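Local coordinates for protein putative diguanylate cyclase (GGDEF) with PAS/PAC domain (Rhodopseudomonas palustris, PDB 3LIF) that probably makes cyclic di-GMP from two GTP molecules through its GGDEF domain, the present chain being its extracellular double-PDC (dCache-like) sensor domain, at residues D94-Y100 / T115-R121; H110-G116 / F128-R132. All blocks are in the same frame, centred on the assembly; numbering follows the deposited sequence.

Contact 1: residues D94-Y100 / T115-R121; sequences DNSDRSY and TGPIQSR
Arg121 leaves its backbone with CG anti to the carbonyl carbon (chi1 -54°) and is bent at chi2 (-89°), which carries its guanidinium to Asp97 and face to face with that of Arg98, whose own chain is bent at chi2 (61°). Arg121 grips the Asp97 carboxylate end-on: NH2 meets OD1 at 2.8 Å and NH1 meets OD2 at 2.9 Å, each on a syn lone pair, with the flat groups nearly coplanar. The Arg98 guanidinium lies flat on that of Arg121, centres 3.7 Å apart; the carboxylate at the edge of Arg121 probably eases this pairing of like charges. In this PDC-type domain the contact ties the turn before helix 99-106 to the end of edge strand 113-119 and the loop that follows it. Over the other face of the Arg98 guanidinium sits Ile118, and from its edge NH2 donates to Gln119 O at 2.7 Å, reaching that oxygen from above the carbonyl plane. With an alanine at Arg121, Asp97 is likely to lose its charge partner and the Arg98 guanidinium the stack on one face. A water links Arg98 NH1 to Gln119 N; another joins Ser99 OG and Thr115 OG1. Ile118 CD1 reaches the edge of the Tyr100 ring, 4.0 Å from CE1.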
ATOM      1  N   ASP A  94      19.355 -15.259  -4.282  1.00 34.73           N
ATOM      2  CA  ASP A  94      19.466 -14.392  -5.430  1.00 35.22           C
ATOM      3  C   ASP A  94      18.064 -13.918  -5.870  1.00 34.11           C
ATOM      4  O   ASP A  94      17.243 -14.746  -6.233  1.00 34.13           O
ATOM      5  CB  ASP A  94      20.121 -15.193  -6.566  1.00 35.44           C
ATOM      6  CG  ASP A  94      20.008 -14.513  -7.926  1.00 39.22           C
ATOM      7  OD1 ASP A  94      19.734 -15.248  -8.884  1.00 44.19           O
ATOM      8  OD2 ASP A  94      20.195 -13.271  -8.063  1.00 43.56           O
ATOM      9  N   ASN A  95      17.811 -12.605  -5.864  1.00 32.36           N
ATOM     10  CA  ASN A  95      16.479 -12.077  -6.204  1.00 31.08           C
ATOM     11  C   ASN A  95      16.492 -11.114  -7.390  1.00 30.05           C
ATOM     12  O   ASN A  95      15.531 -10.383  -7.629  1.00 29.20           O
ATOM     13  CB  ASN A  95      15.808 -11.425  -4.994  1.00 30.33           C
ATOM     14  CG  ASN A  95      15.575 -12.408  -3.878  1.00 30.26           C
ATOM     15  OD1 ASN A  95      16.299 -12.412  -2.907  1.00 33.99           O
ATOM     16  ND2 ASN A  95      14.582 -13.248  -4.011  1.00 26.61           N
ATOM     17  N   SER A  96      17.590 -11.149  -8.134  1.00 29.06           N
ATOM     18  CA  SER A  96      17.743 -10.332  -9.348  1.00 27.85           C
ATOM     19  C   SER A  96      16.663 -10.586 -10.386  1.00 25.73           C
ATOM     20  O   SER A  96      16.591  -9.877 -11.396  1.00 25.00           O
ATOM     21  CB  SER A  96      19.078 -10.647  -9.990  1.00 28.56           C
ATOM     22  OG  SER A  96      19.132 -12.054 -10.099  1.00 29.73           O
ATOM     23  N   ASP A  97      15.801 -11.556 -10.145  1.00 23.63           N
ATOM     24  CA  ASP A  97      14.734 -11.719 -11.090  1.00 24.73           C
ATOM     25  C   ASP A  97      13.585 -10.728 -10.778  1.00 25.10           C
ATOM     26  O   ASP A  97      12.717 -10.478 -11.591  1.00 25.42           O
ATOM     27  CB  ASP A  97      14.247 -13.131 -11.096  1.00 23.09           C
ATOM     28  CG  ASP A  97      13.529 -13.481  -9.823  1.00 29.62           C
ATOM     29  OD1 ASP A  97      12.355 -13.861  -9.902  1.00 35.24           O
ATOM     30  OD2 ASP A  97      14.098 -13.351  -8.714  1.00 35.10           O
ATOM     31  N   ARG A  98      13.617 -10.140  -9.593  1.00 25.36           N
ATOM     32  CA  ARG A  98      12.483  -9.469  -9.043  1.00 25.16           C
ATOM     33  C   ARG A  98      12.324  -8.099  -9.731  1.00 24.90           C
ATOM     34  O   ARG A  98      13.330  -7.424  -9.992  1.00 25.00           O
ATOM     35  CB  ARG A  98      12.787  -9.361  -7.578  1.00 25.45           C
ATOM     36  CG  ARG A  98      11.659  -9.629  -6.706  1.00 26.83           C
ATOM     37  CD  ARG A  98      11.105 -10.995  -6.854  1.00 27.21           C
ATOM     38  NE  ARG A  98      10.499 -11.378  -5.592  1.00 25.83           N
ATOM     39  CZ  ARG A  98       9.414 -12.126  -5.469  1.00 23.59           C
ATOM     40  NH1 ARG A  98       8.813 -12.560  -6.557  1.00 15.25           N
ATOM     41  NH2 ARG A  98       8.936 -12.419  -4.244  1.00 23.15           N
ATOM     42  N   SER A  99      11.098  -7.715 -10.096  1.00 23.73           N
ATOM     43  CA  SER A  99      10.927  -6.489 -10.945  1.00 22.82           C
ATOM     44  C   SER A  99      11.397  -5.219 -10.288  1.00 23.07           C
ATOM     45  O   SER A  99      11.975  -4.309 -10.944  1.00 23.38           O
ATOM     46  CB  SER A  99       9.468  -6.248 -11.367  1.00 21.04           C
ATOM     47  OG  SER A  99       8.674  -6.275 -10.223  1.00 20.18           O
ATOM     48  N   TYR A 100      11.112  -5.110  -9.002  1.00 23.10           N
ATOM     49  CA  TYR A 100      11.569  -3.915  -8.322  1.00 23.56           C
ATOM     50  C   TYR A 100      13.072  -3.806  -8.384  1.00 24.75           C
ATOM     51  O   TYR A 100      13.603  -2.676  -8.491  1.00 26.28           O
ATOM     52  CB  TYR A 100      11.097  -3.846  -6.897  1.00 21.82           C
ATOM     53  CG  TYR A 100      11.567  -4.962  -6.003  1.00 21.15           C
ATOM     54  CD1 TYR A 100      10.745  -6.037  -5.758  1.00 18.59           C
ATOM     55  CD2 TYR A 100      12.815  -4.922  -5.354  1.00 19.93           C
ATOM     56  CE1 TYR A 100      11.107  -7.031  -4.904  1.00 19.00           C
ATOM     57  CE2 TYR A 100      13.206  -5.962  -4.475  1.00 18.05           C
ATOM     58  CZ  TYR A 100      12.320  -6.994  -4.266  1.00 20.04           C
ATOM     59  OH  TYR A 100      12.596  -8.066  -3.464  1.00 20.95           O
ATOM     60  N   THR A 115       5.265  -2.298  -5.321  1.00 23.60           N
ATOM     61  CA  THR A 115       5.298  -3.435  -6.220  1.00 23.43           C
ATOM     62  C   THR A 115       4.460  -4.523  -5.595  1.00 23.29           C
ATOM     63  O   THR A 115       4.512  -4.717  -4.369  1.00 23.78           O
ATOM     64  CB  THR A 115       6.719  -3.959  -6.287  1.00 23.44           C
ATOM     65  OG1 THR A 115       7.532  -2.981  -6.933  1.00 23.46           O
ATOM     66  CG2 THR A 115       6.770  -5.269  -7.032  1.00 22.56           C
ATOM     67  N   GLY A 116       3.684  -5.222  -6.405  1.00 22.73           N
ATOM     68  CA  GLY A 116       2.792  -6.280  -5.858  1.00 23.00           C
ATOM     69  C   GLY A 116       1.682  -6.667  -6.810  1.00 21.85           C
ATOM     70  O   GLY A 116       1.405  -5.932  -7.747  1.00 21.17           O
ATOM     71  N   PRO A 117       1.024  -7.787  -6.544  1.00 22.01           N
ATOM     72  CA  PRO A 117       1.344  -8.598  -5.374  1.00 23.52           C
ATOM     73  C   PRO A 117       2.441  -9.614  -5.713  1.00 24.33           C
ATOM     74  O   PRO A 117       2.479 -10.091  -6.828  1.00 25.12           O
ATOM     75  CB  PRO A 117       0.038  -9.351  -5.099  1.00 23.02           C
ATOM     76  CG  PRO A 117      -0.717  -9.345  -6.445  1.00 20.83           C
ATOM     77  CD  PRO A 117      -0.058  -8.371  -7.356  1.00 21.31           C
ATOM     78  N   ILE A 118       3.335  -9.916  -4.775  1.00 24.99           N
ATOM     79  CA  ILE A 118       4.329 -10.954  -4.996  1.00 24.45           C
ATOM     80  C   ILE A 118       4.396 -11.846  -3.781  1.00 26.17           C
ATOM     81  O   ILE A 118       3.915 -11.521  -2.672  1.00 25.68           O
ATOM     82  CB  ILE A 118       5.729 -10.402  -5.238  1.00 24.27           C
ATOM     83  CG1 ILE A 118       6.211  -9.590  -3.998  1.00 22.35           C
ATOM     84  CG2 ILE A 118       5.801  -9.642  -6.584  1.00 19.50           C
ATOM     85  CD1 ILE A 118       7.462  -8.629  -4.281  1.00 12.57           C
ATOM     86  N   GLN A 119       4.969 -13.017  -4.001  1.00 27.60           N
ATOM     87  CA  GLN A 119       5.008 -13.960  -2.922  1.00 28.67           C
ATOM     88  C   GLN A 119       6.339 -13.758  -2.194  1.00 28.31           C
ATOM     89  O   GLN A 119       7.408 -14.011  -2.758  1.00 28.15           O
ATOM     90  CB  GLN A 119       4.804 -15.356  -3.441  1.00 28.61           C
ATOM     91  CG  GLN A 119       4.734 -16.285  -2.287  1.00 33.16           C
ATOM     92  CD  GLN A 119       4.495 -17.709  -2.691  1.00 38.06           C
ATOM     93  OE1 GLN A 119       4.106 -18.532  -1.864  1.00 40.67           O
ATOM     94  NE2 GLN A 119       4.697 -18.013  -3.963  1.00 40.46           N
ATOM     95  N   SER A 120       6.269 -13.218  -0.979  1.00 27.66           N
ATOM     96  CA  SER A 120       7.444 -12.717  -0.316  1.00 27.56           C
ATOM     97  C   SER A 120       8.506 -13.788  -0.226  1.00 27.52           C
ATOM     98  O   SER A 120       8.274 -14.827   0.376  1.00 27.26           O
ATOM     99  CB  SER A 120       7.076 -12.295   1.105  1.00 28.36           C
ATOM    100  OG  SER A 120       8.168 -12.379   2.024  1.00 29.63           O
ATOM    101  N   ARG A 121       9.678 -13.520  -0.789  1.00 27.85           N
ATOM    102  CA  ARG A 121      10.858 -14.377  -0.592  1.00 27.96           C
ATOM    103  C   ARG A 121      11.402 -14.407   0.839  1.00 29.42           C
ATOM    104  O   ARG A 121      12.474 -14.977   1.040  1.00 29.61           O
ATOM    105  CB  ARG A 121      12.007 -13.942  -1.491  1.00 26.73           C
ATOM    106  CG  ARG A 121      11.685 -13.837  -2.978  1.00 26.84           C
ATOM    107  CD  ARG A 121      11.902 -15.130  -3.727  1.00 26.27           C
ATOM    108  NE  ARG A 121      11.405 -15.190  -5.105  1.00 25.01           N
ATOM    109  CZ  ARG A 121      12.002 -14.647  -6.169  1.00 25.20           C
ATOM    110  NH1 ARG A 121      13.104 -13.944  -6.069  1.00 26.46           N
ATOM    111  NH2 ARG A 121      11.486 -14.790  -7.366  1.00 25.55           N
TER
HETATM  112  O   HOH W   1       6.293 -14.019  -6.218  1.00 33.98           O
HETATM  113  O   HOH W   2       8.093  -3.656  -9.396  1.00 26.43           O

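Contact 2: residues H110-G116 / F128-R132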
ATOM      1  N   HIS A 110      14.407   8.579  -7.059  1.00 42.49           N
ATOM      2  CA  HIS A 110      14.208   8.401  -5.635  1.00 41.58           C
ATOM      3  C   HIS A 110      12.820   7.980  -5.215  1.00 41.03           C
ATOM      4  O   HIS A 110      12.535   8.010  -4.049  1.00 41.52           O
ATOM      5  CB  HIS A 110      14.612   9.678  -4.880  1.00 42.12           C
ATOM      6  CG  HIS A 110      15.983  10.160  -5.249  0.50 40.71           C
ATOM      7  ND1 HIS A 110      16.968  10.414  -4.316  0.50 39.36           N
ATOM      8  CD2 HIS A 110      16.546  10.366  -6.461  0.50 37.33           C
ATOM      9  CE1 HIS A 110      18.068  10.787  -4.940  0.50 38.88           C
ATOM     10  NE2 HIS A 110      17.839  10.755  -6.241  0.50 38.08           N
ATOM     11  N   THR A 111      11.971   7.556  -6.135  1.00 39.79           N
ATOM     12  CA  THR A 111      10.624   7.153  -5.794  1.00 38.87           C
ATOM     13  C   THR A 111      10.568   5.928  -4.888  1.00 37.28           C
ATOM     14  O   THR A 111      11.188   4.944  -5.199  1.00 37.44           O
ATOM     15  CB  THR A 111       9.896   6.752  -7.089  1.00 40.27           C
ATOM     16  OG1 THR A 111       9.672   7.922  -7.902  1.00 42.09           O
ATOM     17  CG2 THR A 111       8.545   6.033  -6.778  1.00 39.67           C
ATOM     18  N   LEU A 112       9.813   5.958  -3.788  1.00 35.35           N
ATOM     19  CA  LEU A 112       9.445   4.733  -3.098  1.00 33.05           C
ATOM     20  C   LEU A 112       8.749   3.949  -4.209  1.00 32.10           C
ATOM     21  O   LEU A 112       7.906   4.505  -4.848  1.00 33.05           O
ATOM     22  CB  LEU A 112       8.414   5.071  -2.104  1.00 32.17           C
ATOM     23  CG  LEU A 112       8.614   4.651  -0.675  1.00 33.88           C
ATOM     24  CD1 LEU A 112       7.238   4.294  -0.024  1.00 28.82           C
ATOM     25  CD2 LEU A 112       9.584   3.521  -0.543  1.00 32.34           C
ATOM     26  N   LEU A 113       9.108   2.711  -4.518  1.00 30.68           N
ATOM     27  CA  LEU A 113       8.412   2.024  -5.614  1.00 28.43           C
ATOM     28  C   LEU A 113       7.489   1.073  -4.936  1.00 27.38           C
ATOM     29  O   LEU A 113       7.886   0.426  -3.918  1.00 27.18           O
ATOM     30  CB  LEU A 113       9.366   1.217  -6.445  1.00 28.01           C
ATOM     31  CG  LEU A 113       9.086   0.754  -7.885  1.00 28.34           C
ATOM     32  CD1 LEU A 113       9.479  -0.779  -7.977  1.00 29.68           C
ATOM     33  CD2 LEU A 113       7.741   1.018  -8.515  1.00 18.22           C
ATOM     34  N   ILE A 114       6.258   1.003  -5.440  1.00 25.49           N
ATOM     35  CA  ILE A 114       5.312   0.047  -4.848  1.00 25.23           C
ATOM     36  C   ILE A 114       5.086  -1.088  -5.790  1.00 24.58           C
ATOM     37  O   ILE A 114       4.776  -0.876  -6.929  1.00 25.63           O
ATOM     38  CB  ILE A 114       3.950   0.669  -4.508  1.00 25.96           C
ATOM     39  CG1 ILE A 114       4.139   1.871  -3.580  1.00 23.77           C
ATOM     40  CG2 ILE A 114       2.984  -0.412  -3.916  1.00 22.29           C
ATOM     41  CD1 ILE A 114       2.959   2.666  -3.511  1.00 22.37           C
ATOM     42  N   THR A 115       5.265  -2.298  -5.321  1.00 23.60           N
ATOM     43  CA  THR A 115       5.298  -3.435  -6.220  1.00 23.43           C
ATOM     44  C   THR A 115       4.460  -4.523  -5.595  1.00 23.29           C
ATOM     45  O   THR A 115       4.512  -4.717  -4.369  1.00 23.78           O
ATOM     46  CB  THR A 115       6.719  -3.959  -6.287  1.00 23.44           C
ATOM     47  OG1 THR A 115       7.532  -2.981  -6.933  1.00 23.46           O
ATOM     48  CG2 THR A 115       6.770  -5.269  -7.032  1.00 22.56           C
ATOM     49  N   GLY A 116       3.684  -5.222  -6.405  1.00 22.73           N
ATOM     50  CA  GLY A 116       2.792  -6.280  -5.858  1.00 23.00           C
ATOM     51  C   GLY A 116       1.682  -6.667  -6.810  1.00 21.85           C
ATOM     52  O   GLY A 116       1.405  -5.932  -7.747  1.00 21.17           O
ATOM     53  N   PHE A 128       2.276  -6.851  -0.777  1.00 23.72           N
ATOM     54  CA  PHE A 128       2.843  -5.745  -1.521  1.00 23.44           C
ATOM     55  C   PHE A 128       4.080  -5.226  -0.788  1.00 22.96           C
ATOM     56  O   PHE A 128       4.258  -5.410   0.433  1.00 21.84           O
ATOM     57  CB  PHE A 128       1.845  -4.606  -1.657  1.00 23.61           C
ATOM     58  CG  PHE A 128       0.795  -4.875  -2.644  1.00 23.58           C
ATOM     59  CD1 PHE A 128      -0.213  -5.772  -2.348  1.00 20.92           C
ATOM     60  CD2 PHE A 128       0.846  -4.254  -3.900  1.00 24.58           C
ATOM     61  CE1 PHE A 128      -1.185  -6.048  -3.281  1.00 24.75           C
ATOM     62  CE2 PHE A 128      -0.113  -4.497  -4.863  1.00 25.02           C
ATOM     63  CZ  PHE A 128      -1.140  -5.411  -4.563  1.00 27.74           C
ATOM     64  N   VAL A 129       4.894  -4.504  -1.534  1.00 22.47           N
ATOM     65  CA  VAL A 129       6.203  -4.213  -1.071  1.00 22.81           C
ATOM     66  C   VAL A 129       6.577  -2.858  -1.599  1.00 24.03           C
ATOM     67  O   VAL A 129       6.052  -2.418  -2.647  1.00 25.00           O
ATOM     68  CB  VAL A 129       7.143  -5.322  -1.616  1.00 22.49           C
ATOM     69  CG1 VAL A 129       8.302  -4.773  -2.449  1.00 19.89           C
ATOM     70  CG2 VAL A 129       7.547  -6.202  -0.532  1.00 20.58           C
ATOM     71  N   VAL A 130       7.530  -2.229  -0.926  1.00 24.31           N
ATOM     72  CA  VAL A 130       7.887  -0.847  -1.200  1.00 24.80           C
ATOM     73  C   VAL A 130       9.427  -0.849  -1.253  1.00 26.02           C
ATOM     74  O   VAL A 130      10.080  -1.673  -0.530  1.00 26.98           O
ATOM     75  CB  VAL A 130       7.333  -0.025   0.004  1.00 25.34           C
ATOM     76  CG1 VAL A 130       8.351   0.094   1.177  1.00 21.78           C
ATOM     77  CG2 VAL A 130       6.737   1.269  -0.419  1.00 25.00           C
ATOM     78  N   SER A 131      10.036  -0.024  -2.117  1.00 25.42           N
ATOM     79  CA  SER A 131      11.477  -0.168  -2.308  1.00 25.56           C
ATOM     80  C   SER A 131      12.192   1.082  -2.821  1.00 26.88           C
ATOM     81  O   SER A 131      11.611   1.920  -3.524  1.00 25.44           O
ATOM     82  CB  SER A 131      11.770  -1.374  -3.255  1.00 25.46           C
ATOM     83  OG  SER A 131      11.508  -1.072  -4.630  1.00 24.15           O
ATOM     84  N   ARG A 132      13.484   1.177  -2.501  1.00 28.31           N
ATOM     85  CA  ARG A 132      14.303   2.335  -2.928  1.00 29.10           C
ATOM     86  C   ARG A 132      15.662   1.922  -3.492  1.00 29.25           C
ATOM     87  O   ARG A 132      16.317   1.001  -2.971  1.00 31.19           O
ATOM     88  CB  ARG A 132      14.405   3.430  -1.805  1.00 28.80           C
ATOM     89  CG  ARG A 132      13.480   4.623  -2.093  1.00 30.85           C
ATOM     90  CD  ARG A 132      13.232   5.623  -0.917  1.00 43.16           C
ATOM     91  NE  ARG A 132      14.053   6.823  -1.121  1.00 45.60           N
ATOM     92  CZ  ARG A 132      14.671   6.990  -2.273  1.00 46.99           C
ATOM     93  NH1 ARG A 132      14.481   6.051  -3.213  1.00 49.71           N
ATOM     94  NH2 ARG A 132      15.421   8.052  -2.498  1.00 45.68           N
TER
HETATM   95  O   HOH W   3       8.848  -2.145  -4.706  1.00 20.21           O
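A beta hairpin at the border of the five-stranded antiparallel sheet of a PDC domain forms this contact, strand 113-116 lying against 128-132 with the segment axes 4.7 Å apart. Leu113 with Ser131 and Thr115 with Val129 are hydrogen-bonded pairs; Ile114 with Val130, between them, is a non-hydrogen-bonded pair. The straightest of the backbone bonds runs from Thr115 N to Val129 O (2.8 Å, 163°), while Ser131 N to Leu113 O is weak. On the face of Leu113, Thr115, Val129 and Ser131, towards helix 99-106, Leu113 CB packs against Ser131 OG at 3.6 Å, and a water donates to Leu113 O while also bonding to Thr115 OG1 and Ser131 OG. On the other face Ile114 CG1 lies 4.1 Å from Val130 CG2; Leu112 and Ile114 also touch Phe32 of the long helix 5-47. Beyond the strand pairing, His110 O sits over the face of the Arg132 guanidinium, at a poor angle for a hydrogen bond. At the opposite end Phe128, with CG anti to the carbonyl carbon (chi1 -75°), brings its ring up to Gly116, where a CB would probably be crowded by the ring and, at these backbone angles, by Thr115 O: Phe128 CE2 comes within 3.4 Å of Gly116 C.

In the fold
Contacts 1 and 2 share Thr115 and Gly116, and their centres lie about 11 Å apart. Strand 113-119 serves both: residues 113-116 pair with strand 126-135 in contact 2, while Thr115 and, past the corner at Pro117, Ile118 and the following loop face 94-100 in contact 1. Tyr100 bridges the two, its CB lying 3.6 Å from both Ser131 OG and Leu113 CD1. Past the corner, Ile118 CD1 sits 4.3 Å from Val129 CB. A bound MPD, probably from the crystallisation liquor, takes hydrogen bonds with Tyr100 OH and Arg98 NE and has its nearest atom about 4 Å from the Val129 side chain, so both contacts border what may be a ligand pocket.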